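Local coordinates for protein chitin elicitor receptor kinase 1 (Arabidopsis thaliana, PDB 4EBY) that serves as a plant immune receptor, activated by chitin-induced dimerization, whose LysM-containing ectodomain recognises chitin oligomers, at residues C1-C5 / C69-L75; L7-S11 / L142-P147; L20-N24 / N38-L43. All coordinates share one frame. Residues are numbered along the deposited sequence.

Interaction 1: residues C1-C5 / C69-L75. With NAG (2-acetamido-2-deoxy-beta-D-glucopyranose), chain E; NAG (2-acetamido-2-deoxy-beta-D-glucopyranose), chain D.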
ATOM      1  N   CYS A   1       2.892 -20.195  -0.103  1.00 42.42           N
ATOM      2  CA  CYS A   1       1.631 -19.464  -0.048  1.00 37.84           C
ATOM      3  C   CYS A   1       0.548 -20.172  -0.857  1.00 39.56           C
ATOM      4  O   CYS A   1       0.830 -20.795  -1.878  1.00 44.06           O
ATOM      5  CB  CYS A   1       1.823 -18.023  -0.538  1.00 38.86           C
ATOM      6  SG  CYS A   1       2.800 -17.002   0.604  1.00 36.10           S
ATOM      7  N   ARG A   2      -0.693 -20.084  -0.388  1.00 38.11           N
ATOM      8  CA  ARG A   2      -1.794 -20.774  -1.052  1.00 41.24           C
ATOM      9  C   ARG A   2      -2.285 -20.013  -2.275  1.00 41.77           C
ATOM     10  O   ARG A   2      -2.912 -20.583  -3.166  1.00 42.50           O
ATOM     11  CB  ARG A   2      -2.942 -21.018  -0.073  1.00 45.08           C
ATOM     12  CG  ARG A   2      -2.704 -22.199   0.844  1.00 57.75           C
ATOM     13  CD  ARG A   2      -3.641 -22.171   2.033  1.00 68.57           C
ATOM     14  NE  ARG A   2      -3.374 -21.029   2.901  1.00 72.77           N
ATOM     15  CZ  ARG A   2      -3.946 -20.843   4.086  1.00 72.05           C
ATOM     16  NH1 ARG A   2      -4.819 -21.728   4.549  1.00 73.88           N
ATOM     17  NH2 ARG A   2      -3.642 -19.773   4.808  1.00 70.17           N
ATOM     18  N   THR A   3      -1.985 -18.721  -2.319  1.00 38.85           N
ATOM     19  CA  THR A   3      -2.411 -17.895  -3.430  1.00 37.80           C
ATOM     20  C   THR A   3      -1.220 -17.137  -4.007  1.00 35.64           C
ATOM     21  O   THR A   3      -0.187 -16.976  -3.353  1.00 34.11           O
ATOM     22  CB  THR A   3      -3.477 -16.883  -2.981  1.00 41.43           C
ATOM     23  OG1 THR A   3      -2.918 -16.021  -1.982  1.00 30.93           O
ATOM     24  CG2 THR A   3      -4.681 -17.610  -2.398  1.00 39.17           C
ATOM     25  N   SER A   4      -1.366 -16.661  -5.233  1.00 35.06           N
ATOM     26  CA  SER A   4      -0.300 -15.891  -5.851  1.00 34.15           C
ATOM     27  C   SER A   4      -0.906 -14.916  -6.839  1.00 33.30           C
ATOM     28  O   SER A   4      -2.025 -15.125  -7.318  1.00 35.45           O
ATOM     29  CB  SER A   4       0.686 -16.815  -6.559  1.00 37.98           C
ATOM     30  OG  SER A   4       0.047 -17.504  -7.621  1.00 39.82           O
ATOM     31  N   CYS A   5      -0.181 -13.847  -7.132  1.00 28.31           N
ATOM     32  CA  CYS A   5      -0.659 -12.857  -8.099  1.00 28.36           C
ATOM     33  C   CYS A   5       0.481 -11.943  -8.533  1.00 28.41           C
ATOM     34  O   CYS A   5       1.482 -11.819  -7.852  1.00 29.93           O
ATOM     35  CB  CYS A   5      -1.834 -12.055  -7.529  1.00 27.03           C
ATOM     36  SG  CYS A   5      -1.493 -11.114  -6.037  1.00 25.60           S
ATOM     37  N   CYS A  69       5.393 -14.165  -2.094  1.00 21.34           N
ATOM     38  CA  CYS A  69       5.327 -15.006  -0.905  1.00 23.44           C
ATOM     39  C   CYS A  69       6.541 -14.733  -0.024  1.00 24.92           C
ATOM     40  O   CYS A  69       7.668 -14.670  -0.512  1.00 27.46           O
ATOM     41  CB  CYS A  69       5.247 -16.480  -1.286  1.00 26.15           C
ATOM     42  SG  CYS A  69       4.721 -17.513   0.118  1.00 36.98           S
ATOM     43  N   GLN A  70       6.298 -14.530   1.269  1.00 26.24           N
ATOM     44  CA  GLN A  70       7.361 -14.195   2.219  1.00 21.55           C
ATOM     45  C   GLN A  70       7.594 -15.357   3.167  1.00 25.46           C
ATOM     46  O   GLN A  70       6.697 -16.159   3.391  1.00 26.92           O
ATOM     47  CB  GLN A  70       6.958 -12.985   3.048  1.00 19.84           C
ATOM     48  CG  GLN A  70       6.693 -11.720   2.215  1.00 17.86           C
ATOM     49  CD  GLN A  70       7.952 -11.170   1.572  1.00 20.56           C
ATOM     50  OE1 GLN A  70       9.048 -11.258   2.135  1.00 22.33           O
ATOM     51  NE2 GLN A  70       7.802 -10.579   0.391  1.00 17.91           N
ATOM     52  N   PRO A  71       8.799 -15.435   3.745  1.00 24.56           N
ATOM     53  CA  PRO A  71       9.002 -16.478   4.760  1.00 25.34           C
ATOM     54  C   PRO A  71       7.979 -16.317   5.872  1.00 30.56           C
ATOM     55  O   PRO A  71       7.741 -15.203   6.323  1.00 31.33           O
ATOM     56  CB  PRO A  71      10.413 -16.190   5.277  1.00 28.00           C
ATOM     57  CG  PRO A  71      11.099 -15.497   4.124  1.00 32.06           C
ATOM     58  CD  PRO A  71      10.017 -14.652   3.492  1.00 28.68           C
ATOM     59  N   GLY A  72       7.393 -17.426   6.324  1.00 29.86           N
ATOM     60  CA  GLY A  72       6.314 -17.367   7.290  1.00 29.83           C
ATOM     61  C   GLY A  72       4.993 -17.549   6.571  1.00 33.12           C
ATOM     62  O   GLY A  72       3.925 -17.504   7.185  1.00 33.49           O
ATOM     63  N   ASP A  73       5.082 -17.710   5.251  1.00 31.02           N
ATOM     64  CA  ASP A  73       3.933 -18.029   4.400  1.00 26.51           C
ATOM     65  C   ASP A  73       2.827 -16.983   4.426  1.00 29.38           C
ATOM     66  O   ASP A  73       1.672 -17.282   4.691  1.00 31.09           O
ATOM     67  CB  ASP A  73       3.399 -19.430   4.723  1.00 35.03           C
ATOM     68  CG  ASP A  73       4.422 -20.511   4.430  1.00 51.97           C
ATOM     69  OD1 ASP A  73       4.375 -21.574   5.088  1.00 53.92           O
ATOM     70  OD2 ASP A  73       5.278 -20.293   3.542  1.00 49.15           O
ATOM     71  N   PHE A  74       3.199 -15.739   4.133  1.00 22.14           N
ATOM     72  CA  PHE A  74       2.224 -14.678   3.952  1.00 22.13           C
ATOM     73  C   PHE A  74       2.707 -13.836   2.770  1.00 20.53           C
ATOM     74  O   PHE A  74       3.852 -13.967   2.338  1.00 21.98           O
ATOM     75  CB  PHE A  74       2.085 -13.814   5.218  1.00 23.68           C
ATOM     76  CG  PHE A  74       3.344 -13.058   5.585  1.00 23.85           C
ATOM     77  CD1 PHE A  74       3.581 -11.804   5.063  1.00 21.92           C
ATOM     78  CD2 PHE A  74       4.279 -13.606   6.455  1.00 24.68           C
ATOM     79  CE1 PHE A  74       4.736 -11.102   5.381  1.00 22.53           C
ATOM     80  CE2 PHE A  74       5.437 -12.905   6.774  1.00 24.00           C
ATOM     81  CZ  PHE A  74       5.663 -11.653   6.225  1.00 24.09           C
ATOM     82  N   LEU A  75       1.823 -12.991   2.253  1.00 19.05           N
ATOM     83  CA  LEU A  75       2.117 -12.194   1.064  1.00 18.01           C
ATOM     84  C   LEU A  75       2.542 -10.779   1.404  1.00 17.26           C
ATOM     85  O   LEU A  75       1.929 -10.101   2.233  1.00 17.58           O
ATOM     86  CB  LEU A  75       0.878 -12.135   0.177  1.00 18.90           C
ATOM     87  CG  LEU A  75       0.437 -13.470  -0.423  1.00 22.13           C
ATOM     88  CD1 LEU A  75      -0.931 -13.282  -1.050  1.00 25.33           C
ATOM     89  CD2 LEU A  75       1.452 -13.927  -1.455  1.00 26.51           C
TER
HETATM   90  C1  NAG E   1      12.201  -9.763   2.578  1.00 19.45           C
HETATM   91  C2  NAG E   1      12.620 -11.083   1.917  1.00 21.94           C
HETATM   92  C3  NAG E   1      12.871 -12.112   3.012  1.00 28.89           C
HETATM   93  C4  NAG E   1      13.920 -11.575   3.973  1.00 35.14           C
HETATM   94  C5  NAG E   1      13.554 -10.189   4.479  1.00 33.92           C
HETATM   95  C6  NAG E   1      14.688  -9.626   5.336  1.00 28.00           C
HETATM   96  C7  NAG E   1      11.891 -11.999  -0.235  1.00 27.12           C
HETATM   97  C8  NAG E   1      10.714 -12.376  -1.104  1.00 22.41           C
HETATM   98  N2  NAG E   1      11.612 -11.600   1.007  1.00 22.45           N
HETATM   99  O3  NAG E   1      13.300 -13.335   2.437  1.00 31.39           O
HETATM  100  O4  NAG E   1      14.020 -12.400   5.106  1.00 46.06           O
HETATM  101  O5  NAG E   1      13.270  -9.329   3.395  1.00 29.20           O
HETATM  102  O6  NAG E   1      15.863  -9.411   4.574  1.00 37.31           O
HETATM  103  O7  NAG E   1      13.038 -12.072  -0.685  1.00 26.95           O
HETATM  104  C1  NAG D   1       2.401  -8.643   7.506  1.00 19.74           C
HETATM  105  C2  NAG D   1       2.490  -7.801   8.783  1.00 22.98           C
HETATM  106  C3  NAG D   1       3.191  -8.548   9.914  1.00 30.24           C
HETATM  107  C4  NAG D   1       2.683  -9.965  10.060  1.00 33.77           C
HETATM  108  C5  NAG D   1       2.562 -10.652   8.703  1.00 28.30           C
HETATM  109  C6  NAG D   1       1.955 -12.046   8.821  1.00 31.08           C
HETATM  110  C7  NAG D   1       2.814  -5.415   8.372  1.00 28.38           C
HETATM  111  C8  NAG D   1       3.853  -4.316   8.158  1.00 19.83           C
HETATM  112  N2  NAG D   1       3.301  -6.622   8.537  1.00 26.70           N
HETATM  113  O3  NAG D   1       3.042  -7.857  11.140  1.00 32.99           O
HETATM  114  O4  NAG D   1       3.605 -10.668  10.874  1.00 38.34           O
HETATM  115  O5  NAG D   1       1.772  -9.870   7.829  1.00 24.52           O
HETATM  116  O6  NAG D   1       0.665 -11.995   9.388  1.00 34.29           O
HETATM  117  O7  NAG D   1       1.605  -5.184   8.354  1.00 41.87           O
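A disulfide-centred surface contact fastens the N-terminal loop C1-C5 to C69-L75, the hairpin in which strand 60-70 turns into strand 74-82. The C1 SG and C69 SG atoms are 2.0 Å apart, and the bridge has a chi3 of 85°, close to the relaxed right-angled geometry of a disulfide. Around it the contact is mostly van der Waals. C1 SG lies 3.8 Å from D73 C and 3.7 Å from F74 O, so the sulfur rests on the backbone at the far side of the turn, and it also touches L75 CD2 at 3.9 Å. T3 OG1 meets L75 CD1 at 3.5 Å, so L75, whose CA-to-CB bond points toward the loop, touches both C1 and T3.

The turn is a beta-hairpin connection, held by the backbone bonds Q70 N to F74 O (2.7 Å) and D73 N to Q70 O (2.9 Å). P71 and G72 have the backbone angles of a type II turn; at the positive phi of G72 a CB would press against the preceding carbonyl oxygen. In the ectodomain this hairpin leads from the first LysM-like unit into the second. C5 ties the loop down a second time through its disulfide with C131, and L75 packs on C67 and C129, which form the third disulfide.

Sugars border the hairpin. NAG of chain E donates its N2 to Q70 OE1 at 2.8 Å, while C6 of NAG of chain D lies over one face of the F74 ring, 3.7 Å from F74 CG.

Interaction 2: residues L7-S11 / L142-P147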
ATOM      1  N   LEU A   7       0.665  -8.581  -9.006  1.00 19.27           N
ATOM      2  CA  LEU A   7       0.800  -7.289  -8.383  1.00 21.27           C
ATOM      3  C   LEU A   7      -0.303  -6.981  -7.399  1.00 19.17           C
ATOM      4  O   LEU A   7      -1.327  -7.680  -7.313  1.00 19.94           O
ATOM      5  CB  LEU A   7       0.856  -6.181  -9.414  1.00 28.35           C
ATOM      6  CG  LEU A   7      -0.491  -5.667  -9.908  1.00 24.36           C
ATOM      7  CD1 LEU A   7      -0.280  -4.266 -10.461  1.00 34.92           C
ATOM      8  CD2 LEU A   7      -1.020  -6.571 -10.955  1.00 33.28           C
ATOM      9  N   ALA A   8      -0.051  -5.934  -6.629  1.00 16.85           N
ATOM     10  CA  ALA A   8      -0.999  -5.398  -5.677  1.00 14.48           C
ATOM     11  C   ALA A   8      -0.930  -3.883  -5.788  1.00 15.21           C
ATOM     12  O   ALA A   8      -0.076  -3.346  -6.522  1.00 16.50           O
ATOM     13  CB  ALA A   8      -0.656  -5.854  -4.239  1.00 15.63           C
ATOM     14  N   LEU A   9      -1.823  -3.189  -5.088  1.00 13.00           N
ATOM     15  CA  LEU A   9      -1.822  -1.718  -5.092  1.00 13.43           C
ATOM     16  C   LEU A   9      -1.691  -1.239  -3.656  1.00 14.31           C
ATOM     17  O   LEU A   9      -2.282  -1.835  -2.751  1.00 16.70           O
ATOM     18  CB  LEU A   9      -3.121  -1.178  -5.688  1.00 15.05           C
ATOM     19  CG  LEU A   9      -3.339  -1.476  -7.170  1.00 18.32           C
ATOM     20  CD1 LEU A   9      -4.757  -1.149  -7.568  1.00 18.68           C
ATOM     21  CD2 LEU A   9      -2.354  -0.640  -7.988  1.00 19.86           C
ATOM     22  N   ALA A  10      -0.894  -0.196  -3.434  1.00 13.37           N
ATOM     23  CA  ALA A  10      -0.787   0.403  -2.105  1.00 15.59           C
ATOM     24  C   ALA A  10      -1.521   1.735  -2.093  1.00 15.87           C
ATOM     25  O   ALA A  10      -1.375   2.542  -3.013  1.00 17.63           O
ATOM     26  CB  ALA A  10       0.689   0.612  -1.720  1.00 16.84           C
ATOM     27  N   SER A  11      -2.308   1.976  -1.055  1.00 13.73           N
ATOM     28  CA  SER A  11      -3.027   3.240  -0.937  1.00 14.80           C
ATOM     29  C   SER A  11      -2.264   4.197  -0.052  1.00 15.91           C
ATOM     30  O   SER A  11      -2.114   3.952   1.149  1.00 15.58           O
ATOM     31  CB  SER A  11      -4.420   3.001  -0.338  1.00 16.66           C
ATOM     32  OG  SER A  11      -5.132   4.232  -0.241  1.00 17.77           O
ATOM     33  N   LEU A 142      -7.073  -8.623  -7.626  1.00 18.03           N
ATOM     34  CA  LEU A 142      -6.158  -7.489  -7.455  1.00 15.07           C
ATOM     35  C   LEU A 142      -6.650  -6.707  -6.254  1.00 18.38           C
ATOM     36  O   LEU A 142      -7.835  -6.353  -6.181  1.00 17.91           O
ATOM     37  CB  LEU A 142      -6.171  -6.591  -8.705  1.00 18.56           C
ATOM     38  CG  LEU A 142      -5.400  -5.278  -8.549  1.00 18.60           C
ATOM     39  CD1 LEU A 142      -3.909  -5.550  -8.335  1.00 16.51           C
ATOM     40  CD2 LEU A 142      -5.567  -4.420  -9.798  1.00 18.80           C
ATOM     41  N   PHE A 143      -5.751  -6.460  -5.304  1.00 16.95           N
ATOM     42  CA  PHE A 143      -6.130  -5.892  -4.009  1.00 16.20           C
ATOM     43  C   PHE A 143      -5.309  -4.703  -3.610  1.00 14.18           C
ATOM     44  O   PHE A 143      -4.093  -4.670  -3.843  1.00 16.50           O
ATOM     45  CB  PHE A 143      -6.064  -6.951  -2.904  1.00 15.06           C
ATOM     46  CG  PHE A 143      -7.192  -7.928  -2.996  1.00 15.79           C
ATOM     47  CD1 PHE A 143      -8.311  -7.775  -2.196  1.00 18.75           C
ATOM     48  CD2 PHE A 143      -7.171  -8.931  -3.944  1.00 18.13           C
ATOM     49  CE1 PHE A 143      -9.403  -8.643  -2.339  1.00 18.49           C
ATOM     50  CE2 PHE A 143      -8.238  -9.785  -4.105  1.00 17.57           C
ATOM     51  CZ  PHE A 143      -9.348  -9.662  -3.284  1.00 20.66           C
ATOM     52  N   VAL A 144      -5.998  -3.747  -3.001  1.00 15.62           N
ATOM     53  CA  VAL A 144      -5.374  -2.547  -2.457  1.00 13.57           C
ATOM     54  C   VAL A 144      -5.084  -2.802  -0.991  1.00 16.32           C
ATOM     55  O   VAL A 144      -5.971  -3.191  -0.225  1.00 17.07           O
ATOM     56  CB  VAL A 144      -6.309  -1.323  -2.534  1.00 16.56           C
ATOM     57  CG1 VAL A 144      -5.602  -0.074  -2.020  1.00 18.24           C
ATOM     58  CG2 VAL A 144      -6.821  -1.089  -3.975  1.00 16.24           C
ATOM     59  N   THR A 145      -3.833  -2.603  -0.605  1.00 14.46           N
ATOM     60  CA  THR A 145      -3.460  -2.560   0.793  1.00 14.83           C
ATOM     61  C   THR A 145      -3.801  -1.154   1.289  1.00 16.13           C
ATOM     62  O   THR A 145      -3.170  -0.160   0.893  1.00 15.59           O
ATOM     63  CB  THR A 145      -1.958  -2.833   0.920  1.00 14.70           C
ATOM     64  OG1 THR A 145      -1.701  -4.168   0.459  1.00 15.91           O
ATOM     65  CG2 THR A 145      -1.506  -2.710   2.361  1.00 16.20           C
ATOM     66  N   TYR A 146      -4.825  -1.074   2.128  1.00 14.57           N
ATOM     67  CA  TYR A 146      -5.486   0.186   2.424  1.00 16.25           C
ATOM     68  C   TYR A 146      -5.387   0.501   3.908  1.00 15.43           C
ATOM     69  O   TYR A 146      -6.072  -0.101   4.723  1.00 16.48           O
ATOM     70  CB  TYR A 146      -6.965   0.071   1.982  1.00 15.80           C
ATOM     71  CG  TYR A 146      -7.784   1.340   2.099  1.00 15.76           C
ATOM     72  CD1 TYR A 146      -8.062   2.109   0.979  1.00 19.33           C
ATOM     73  CD2 TYR A 146      -8.320   1.740   3.321  1.00 17.62           C
ATOM     74  CE1 TYR A 146      -8.834   3.255   1.062  1.00 20.23           C
ATOM     75  CE2 TYR A 146      -9.094   2.901   3.416  1.00 19.62           C
ATOM     76  CZ  TYR A 146      -9.338   3.648   2.274  1.00 19.81           C
ATOM     77  OH  TYR A 146     -10.106   4.792   2.322  1.00 26.48           O
ATOM     78  N   PRO A 147      -4.496   1.423   4.292  1.00 15.05           N
ATOM     79  CA  PRO A 147      -4.439   1.793   5.713  1.00 15.48           C
ATOM     80  C   PRO A 147      -5.657   2.646   6.103  1.00 16.31           C
ATOM     81  O   PRO A 147      -5.958   3.663   5.461  1.00 18.88           O
ATOM     82  CB  PRO A 147      -3.129   2.609   5.809  1.00 15.60           C
ATOM     83  CG  PRO A 147      -2.335   2.200   4.570  1.00 17.73           C
ATOM     84  CD  PRO A 147      -3.396   2.025   3.512  1.00 16.33           C
TER
HETATM   85  O   HOH W   1      -3.381  -7.992  -5.504  1.00 17.94           O
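Strand 8-11 and strand 143-147 run side by side in parallel, and their backbones are joined by three hydrogen bonds. L9 offers both its polar groups to the neighbour: L9 N donates to F143 O (3.0 Å) and L9 O accepts from T145 N (2.8 Å), so it straddles V144. S11 N then donates to T145 O (3.0 Å). Before L9 the strands spread: L7 O and F143 N are 5.0 Å apart, and a water 2.8 Å from each bridges them, donating to L7 O and accepting from F143 N. At the other end P147 has no amide hydrogen to offer, and its CD sits 3.3 Å from S11 O.

The intervening backbone groups turn outward, A8 and A10 pairing with F65 and V63, V144 and Y146 with V186 and V184. Polar side chains are likewise served by outside partners: T145 OG1 by N128 O, Y146 OH by D152, and S11 OG by R60, which also bonds P147 O and makes a cation-pi contact with Y146. Apolar contacts fill in, with L142 CD1 3.8 Å from L7 CG, L142 CD2 4.0 Å from L9 CD1, and V144 CG2 4.1 Å from L9 CB.

Each strand is the first of a beta-alpha-alpha-beta LysM unit, so the parallel ladder fuses the first and third units into one mixed sheet.

Interaction 3: residues L20-N24 / N38-L43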
ATOM      1  N   LEU A  20       4.543  13.353  -5.705  1.00 18.36           N
ATOM      2  CA  LEU A  20       4.490  12.059  -6.379  1.00 18.61           C
ATOM      3  C   LEU A  20       5.900  11.448  -6.484  1.00 18.55           C
ATOM      4  O   LEU A  20       6.080  10.231  -6.390  1.00 18.06           O
ATOM      5  CB  LEU A  20       3.869  12.210  -7.764  1.00 21.82           C
ATOM      6  CG  LEU A  20       3.563  10.880  -8.445  1.00 22.17           C
ATOM      7  CD1 LEU A  20       2.516  10.130  -7.637  1.00 23.04           C
ATOM      8  CD2 LEU A  20       3.088  11.154  -9.889  1.00 24.77           C
ATOM      9  N   SER A  21       6.906  12.301  -6.653  1.00 19.16           N
ATOM     10  CA  SER A  21       8.283  11.834  -6.720  1.00 14.84           C
ATOM     11  C   SER A  21       8.684  11.096  -5.439  1.00 17.59           C
ATOM     12  O   SER A  21       9.323  10.056  -5.498  1.00 20.22           O
ATOM     13  CB  SER A  21       9.222  13.028  -6.984  1.00 21.88           C
ATOM     14  OG  SER A  21      10.552  12.590  -7.076  1.00 42.12           O
ATOM     15  N   VAL A  22       8.343  11.654  -4.283  1.00 18.43           N
ATOM     16  CA  VAL A  22       8.694  10.999  -3.018  1.00 17.80           C
ATOM     17  C   VAL A  22       7.978   9.654  -2.864  1.00 19.42           C
ATOM     18  O   VAL A  22       8.559   8.657  -2.417  1.00 17.69           O
ATOM     19  CB  VAL A  22       8.417  11.914  -1.806  1.00 19.67           C
ATOM     20  CG1 VAL A  22       8.517  11.114  -0.508  1.00 27.90           C
ATOM     21  CG2 VAL A  22       9.419  13.058  -1.785  1.00 25.27           C
ATOM     22  N   ILE A  23       6.713   9.604  -3.264  1.00 16.33           N
ATOM     23  CA  ILE A  23       5.993   8.341  -3.232  1.00 14.61           C
ATOM     24  C   ILE A  23       6.682   7.318  -4.118  1.00 16.16           C
ATOM     25  O   ILE A  23       6.898   6.183  -3.712  1.00 15.22           O
ATOM     26  CB  ILE A  23       4.546   8.527  -3.685  1.00 14.55           C
ATOM     27  CG1 ILE A  23       3.816   9.409  -2.666  1.00 16.94           C
ATOM     28  CG2 ILE A  23       3.815   7.165  -3.848  1.00 15.37           C
ATOM     29  CD1 ILE A  23       2.414   9.834  -3.126  1.00 20.01           C
ATOM     30  N   ASN A  24       7.016   7.713  -5.341  1.00 15.96           N
ATOM     31  CA  ASN A  24       7.639   6.761  -6.255  1.00 14.44           C
ATOM     32  C   ASN A  24       9.022   6.326  -5.766  1.00 16.16           C
ATOM     33  O   ASN A  24       9.420   5.178  -5.959  1.00 18.25           O
ATOM     34  CB  ASN A  24       7.719   7.370  -7.664  1.00 16.80           C
ATOM     35  CG  ASN A  24       7.883   6.321  -8.755  1.00 19.52           C
ATOM     36  OD1 ASN A  24       8.142   5.124  -8.504  1.00 22.61           O
ATOM     37  ND2 ASN A  24       7.725   6.765  -9.971  1.00 16.06           N
ATOM     38  N   ASN A  38       9.300   9.523 -15.825  1.00 21.78           N
ATOM     39  CA  ASN A  38       8.119   8.809 -16.266  1.00 20.87           C
ATOM     40  C   ASN A  38       7.410   8.226 -15.055  1.00 21.11           C
ATOM     41  O   ASN A  38       7.961   7.362 -14.372  1.00 21.06           O
ATOM     42  CB  ASN A  38       8.551   7.698 -17.216  1.00 21.28           C
ATOM     43  CG  ASN A  38       7.385   6.995 -17.875  1.00 24.41           C
ATOM     44  OD1 ASN A  38       6.332   6.813 -17.267  1.00 25.80           O
ATOM     45  ND2 ASN A  38       7.570   6.582 -19.122  1.00 23.52           N
ATOM     46  N   PHE A  39       6.202   8.707 -14.778  1.00 20.31           N
ATOM     47  CA  PHE A  39       5.409   8.213 -13.653  1.00 20.01           C
ATOM     48  C   PHE A  39       4.195   7.438 -14.128  1.00 19.59           C
ATOM     49  O   PHE A  39       3.270   7.218 -13.362  1.00 18.49           O
ATOM     50  CB  PHE A  39       4.952   9.397 -12.793  1.00 20.80           C
ATOM     51  CG  PHE A  39       6.096  10.120 -12.113  1.00 18.06           C
ATOM     52  CD1 PHE A  39       6.482   9.744 -10.830  1.00 20.48           C
ATOM     53  CD2 PHE A  39       6.786  11.141 -12.759  1.00 26.00           C
ATOM     54  CE1 PHE A  39       7.544  10.390 -10.187  1.00 25.32           C
ATOM     55  CE2 PHE A  39       7.845  11.792 -12.119  1.00 30.60           C
ATOM     56  CZ  PHE A  39       8.214  11.406 -10.830  1.00 27.38           C
ATOM     57  N   ASP A  40       4.204   7.042 -15.403  1.00 19.06           N
ATOM     58  CA  ASP A  40       3.046   6.340 -15.965  1.00 20.49           C
ATOM     59  C   ASP A  40       2.581   5.101 -15.186  1.00 20.13           C
ATOM     60  O   ASP A  40       1.377   4.870 -15.054  1.00 19.73           O
ATOM     61  CB  ASP A  40       3.287   5.975 -17.439  1.00 21.39           C
ATOM     62  CG  ASP A  40       3.288   7.188 -18.355  1.00 29.81           C
ATOM     63  OD1 ASP A  40       2.979   8.316 -17.903  1.00 31.04           O
ATOM     64  OD2 ASP A  40       3.573   7.002 -19.553  1.00 32.66           O
ATOM     65  N   PRO A  41       3.514   4.285 -14.669  1.00 17.78           N
ATOM     66  CA  PRO A  41       3.038   3.085 -13.964  1.00 17.47           C
ATOM     67  C   PRO A  41       2.099   3.416 -12.799  1.00 16.88           C
ATOM     68  O   PRO A  41       1.150   2.682 -12.545  1.00 19.67           O
ATOM     69  CB  PRO A  41       4.339   2.439 -13.454  1.00 18.95           C
ATOM     70  CG  PRO A  41       5.330   2.843 -14.450  1.00 19.45           C
ATOM     71  CD  PRO A  41       4.981   4.286 -14.813  1.00 21.99           C
ATOM     72  N   ILE A  42       2.371   4.514 -12.104  1.00 16.35           N
ATOM     73  CA  ILE A  42       1.490   5.000 -11.056  1.00 13.35           C
ATOM     74  C   ILE A  42       0.263   5.732 -11.604  1.00 15.14           C
ATOM     75  O   ILE A  42      -0.869   5.466 -11.180  1.00 17.76           O
ATOM     76  CB  ILE A  42       2.257   5.923 -10.091  1.00 15.45           C
ATOM     77  CG1 ILE A  42       3.295   5.096  -9.345  1.00 17.33           C
ATOM     78  CG2 ILE A  42       1.301   6.556  -9.093  1.00 17.11           C
ATOM     79  CD1 ILE A  42       4.294   5.977  -8.561  1.00 16.74           C
ATOM     80  N   LEU A  43       0.480   6.642 -12.550  1.00 16.66           N
ATOM     81  CA  LEU A  43      -0.614   7.461 -13.052  1.00 18.03           C
ATOM     82  C   LEU A  43      -1.739   6.630 -13.675  1.00 19.52           C
ATOM     83  O   LEU A  43      -2.901   7.028 -13.621  1.00 21.71           O
ATOM     84  CB  LEU A  43      -0.123   8.515 -14.040  1.00 18.02           C
ATOM     85  CG  LEU A  43       0.781   9.580 -13.390  1.00 22.22           C
ATOM     86  CD1 LEU A  43       1.321  10.510 -14.445  1.00 21.87           C
ATOM     87  CD2 LEU A  43      -0.004  10.360 -12.331  1.00 23.54           C
TER
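Apolar side-chain packing between two short helices, 20-26 and 40-43, makes up this partly buried contact. L20 is its hub: its CD2 lies 3.8 Å from F39 CD1 and 4.0 Å from L43 CD2, while its CD1 is 4.0 Å from I42 CG2. F39 and L43 thus meet one methyl of L20, and I42 the other. The F39 ring also lies against the helix backbone, with S21 CA 3.8 Å from F39 CE1. One turn after L20, N24 faces the same neighbour, its CG 3.6 Å from I42 CD1. The CA-to-CB bonds of L20, N24, F39 and I42 all point across the interface.

The two helices belong to the first beta-alpha-alpha-beta unit of the ectodomain, the LysM topology, in which strands 8-13 and 60-70 frame the helical pair. L20 and I42, which meet each other, also both touch V61 of strand 60-70, as does I23, so the pair packs on the sheet.

The hydrogen bonds of these residues lie within each segment or reach other parts of the chain. N24 N bonds to L20 O at 2.9 Å, the i to i+4 link of an alpha-helix, and L43 N bonds to F39 O at 3.0 Å. F39 occupies the N-cap position, but the residue before it organises the helix start: N38 OD1 accepts from D40 N at 2.8 Å, an Asx turn. N38 N is itself bound by D35. S21, whose CA-to-CB bond points away from 38-43, has its OG hydrogen-bonded to the hydroxyl of Y34, a residue that contacts a bound glycan.

In the fold
From the N terminus, the chain leaves C1-C5 and enters strand 8-13 almost at once. It then forms interaction 3, a short closure between helices 20-26 and 40-43 within the first LysM-like unit. Strand 60-70 follows, and at its end C69-L75 returns to the N-terminal loop, closing interaction 1. After the second unit, L142-P147 comes back to L7-S11 and closes interaction 2. Interactions 1 and 2 cross along the chain, and both loops enclose interaction 3. Interaction 1 ties the chain start to the junction of units one and two; interaction 2 ties unit one to unit three across the same sheet.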